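Local coordinates for protein putative endoribonuclease (Klebsiella pneumoniae, PDB 3LYB) that is a putative endoribonuclease of the YjgF-like L-PSP family, probably acting as a hydrolase on RNA, at residues Trp74-Leu77 against Glu78-Arg82. Sequence-based numbering, arbitrary orientation.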
ATOM      1  N   TRP B  74      20.291  24.095  -6.955  1.00 32.95           N
ATOM      2  CA  TRP B  74      21.083  25.254  -7.242  1.00 33.85           C
ATOM      3  C   TRP B  74      20.788  26.265  -6.138  1.00 34.43           C
ATOM      4  O   TRP B  74      21.700  26.774  -5.475  1.00 34.99           O
ATOM      5  CB  TRP B  74      20.795  25.815  -8.638  1.00 34.01           C
ATOM      6  CG  TRP B  74      21.460  27.143  -8.804  1.00 35.24           C
ATOM      7  CD1 TRP B  74      22.765  27.371  -9.160  1.00 35.47           C
ATOM      8  CD2 TRP B  74      20.884  28.427  -8.528  1.00 35.35           C
ATOM      9  NE1 TRP B  74      23.026  28.726  -9.151  1.00 36.86           N
ATOM     10  CE2 TRP B  74      21.888  29.396  -8.771  1.00 37.15           C
ATOM     11  CE3 TRP B  74      19.613  28.854  -8.119  1.00 36.04           C
ATOM     12  CZ2 TRP B  74      21.659  30.774  -8.618  1.00 37.19           C
ATOM     13  CZ3 TRP B  74      19.374  30.223  -7.968  1.00 37.59           C
ATOM     14  CH2 TRP B  74      20.398  31.167  -8.224  1.00 38.48           C
ATOM     15  N   TYR B  75      19.505  26.505  -5.914  1.00 34.47           N
ATOM     16  CA  TYR B  75      19.061  27.458  -4.918  1.00 34.89           C
ATOM     17  C   TYR B  75      19.667  27.199  -3.545  1.00 34.42           C
ATOM     18  O   TYR B  75      19.987  28.116  -2.811  1.00 34.55           O
ATOM     19  CB  TYR B  75      17.534  27.440  -4.856  1.00 35.21           C
ATOM     20  CG  TYR B  75      16.966  28.719  -4.350  1.00 38.11           C
ATOM     21  CD1 TYR B  75      16.563  29.723  -5.237  1.00 40.77           C
ATOM     22  CD2 TYR B  75      16.853  28.957  -2.972  1.00 40.95           C
ATOM     23  CE1 TYR B  75      16.048  30.941  -4.763  1.00 42.95           C
ATOM     24  CE2 TYR B  75      16.332  30.162  -2.485  1.00 42.82           C
ATOM     25  CZ  TYR B  75      15.945  31.151  -3.382  1.00 44.32           C
ATOM     26  OH  TYR B  75      15.437  32.347  -2.889  1.00 48.86           O
ATOM     27  N   VAL B  76      19.827  25.937  -3.195  1.00 34.60           N
ATOM     28  CA  VAL B  76      20.324  25.595  -1.880  1.00 34.42           C
ATOM     29  C   VAL B  76      21.819  25.814  -1.824  1.00 34.92           C
ATOM     30  O   VAL B  76      22.337  26.383  -0.860  1.00 34.27           O
ATOM     31  CB  VAL B  76      20.001  24.120  -1.512  1.00 34.36           C
ATOM     32  CG1 VAL B  76      20.964  23.583  -0.436  1.00 31.97           C
ATOM     33  CG2 VAL B  76      18.591  24.015  -1.049  1.00 32.75           C
ATOM     34  N   LEU B  77      22.501  25.321  -2.855  1.00 35.90           N
ATOM     35  CA  LEU B  77      23.945  25.446  -2.945  1.00 37.03           C
ATOM     36  C   LEU B  77      24.404  26.901  -2.979  1.00 38.13           C
ATOM     37  O   LEU B  77      25.330  27.277  -2.258  1.00 38.53           O
ATOM     38  CB  LEU B  77      24.469  24.658  -4.129  1.00 36.59           C
ATOM     39  CG  LEU B  77      24.469  23.146  -3.887  1.00 36.73           C
ATOM     40  CD1 LEU B  77      24.878  22.394  -5.135  1.00 36.71           C
ATOM     41  CD2 LEU B  77      25.382  22.754  -2.721  1.00 36.45           C
ATOM     42  N   GLU B  78      23.717  27.720  -3.773  1.00 39.45           N
ATOM     43  CA  GLU B  78      23.973  29.158  -3.824  1.00 40.80           C
ATOM     44  C   GLU B  78      23.687  29.856  -2.494  1.00 41.13           C
ATOM     45  O   GLU B  78      24.394  30.794  -2.131  1.00 41.84           O
ATOM     46  CB  GLU B  78      23.202  29.807  -4.983  1.00 40.93           C
ATOM     47  CG  GLU B  78      23.302  31.346  -5.083  1.00 43.07           C
ATOM     48  CD  GLU B  78      24.688  31.875  -5.527  1.00 46.04           C
ATOM     49  OE1 GLU B  78      25.546  31.069  -5.969  1.00 44.11           O
ATOM     50  OE2 GLU B  78      24.895  33.115  -5.437  1.00 46.81           O
ATOM     51  N   SER B  79      22.668  29.407  -1.768  1.00 41.52           N
ATOM     52  CA  SER B  79      22.409  29.928  -0.421  1.00 41.98           C
ATOM     53  C   SER B  79      23.614  29.695   0.464  1.00 42.11           C
ATOM     54  O   SER B  79      24.046  30.587   1.186  1.00 42.00           O
ATOM     55  CB  SER B  79      21.199  29.245   0.214  1.00 41.98           C
ATOM     56  OG  SER B  79      20.007  29.611  -0.452  1.00 42.92           O
ATOM     57  N   ILE B  80      24.154  28.483   0.396  1.00 42.63           N
ATOM     58  CA  ILE B  80      25.311  28.123   1.183  1.00 43.05           C
ATOM     59  C   ILE B  80      26.403  29.092   0.826  1.00 43.95           C
ATOM     60  O   ILE B  80      26.915  29.765   1.703  1.00 44.44           O
ATOM     61  CB  ILE B  80      25.718  26.636   1.006  1.00 42.74           C
ATOM     62  CG1 ILE B  80      24.749  25.749   1.796  1.00 40.88           C
ATOM     63  CG2 ILE B  80      27.128  26.385   1.509  1.00 41.19           C
ATOM     64  CD1 ILE B  80      24.763  24.283   1.386  1.00 36.05           C
ATOM     65  N   ARG B  81      26.703  29.223  -0.458  1.00 45.18           N
ATOM     66  CA  ARG B  81      27.701  30.190  -0.901  1.00 46.56           C
ATOM     67  C   ARG B  81      27.466  31.566  -0.297  1.00 47.48           C
ATOM     68  O   ARG B  81      28.332  32.077   0.401  1.00 48.30           O
ATOM     69  CB  ARG B  81      27.776  30.277  -2.419  1.00 46.54           C
ATOM     70  CG  ARG B  81      29.109  30.794  -2.929  1.00 46.75           C
ATOM     71  CD  ARG B  81      29.176  30.847  -4.477  1.00 47.90           C
ATOM     72  NE  ARG B  81      28.249  31.804  -5.092  1.00 49.93           N
ATOM     73  CZ  ARG B  81      28.163  33.102  -4.783  1.00 51.88           C
ATOM     74  NH1 ARG B  81      28.916  33.630  -3.820  1.00 54.23           N
ATOM     75  NH2 ARG B  81      27.302  33.882  -5.410  1.00 50.81           N
ATOM     76  N   ARG B  82      26.297  32.151  -0.521  1.00 48.51           N
ATOM     77  CA  ARG B  82      26.040  33.493  -0.006  1.00 49.99           C
ATOM     78  C   ARG B  82      26.175  33.612   1.504  1.00 50.88           C
ATOM     79  O   ARG B  82      26.659  34.627   2.004  1.00 51.48           O
ATOM     80  CB  ARG B  82      24.692  34.029  -0.467  1.00 49.79           C
ATOM     81  CG  ARG B  82      24.809  34.769  -1.765  1.00 51.16           C
ATOM     82  CD  ARG B  82      23.461  35.094  -2.351  1.00 54.26           C
ATOM     83  NE  ARG B  82      23.478  34.836  -3.792  1.00 56.48           N
ATOM     84  CZ  ARG B  82      22.451  35.022  -4.620  1.00 55.64           C
ATOM     85  NH1 ARG B  82      21.289  35.485  -4.173  1.00 54.54           N
ATOM     86  NH2 ARG B  82      22.597  34.736  -5.904  1.00 54.46           N
TER
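E78 runs its side chain alongside the indole of W74, one helical turn back. Its CB sits over one face of the indole, 4.2 Å from the centroid of the six-membered ring, a CH-pi contact displaced toward the rim. CG, anti to the backbone N (chi1 176°), carries on past the ring, 3.9 Å from W74 CZ2. The chain then bends at chi2 (71°), leaving the carboxylate nearly parallel to the indole plane, 6° apart. A salt-bridge network with two arginines holds it there: R81 NE reaches OE1 from above the carboxylate plane at 2.9 Å, while R82 comes side-on with NE and NH2, both to the anti side of OE2 and tilted out of that plane, R82 NE at 2.8 Å. With charges from both arginines, E78 is probably kept ionised. Beneath this network, E78 N donates to W74 O at 2.8 Å, almost straight. One residue on, S79 OG folds back to share Y75 O with its own backbone N. Helix 60-85 rests on the sheet through V76 and I80, which lie on V143 of strand 141-148, with helices 107-115 (Y110 and V113) and 48-54 (V50 and L54) against its W74 and L77 side.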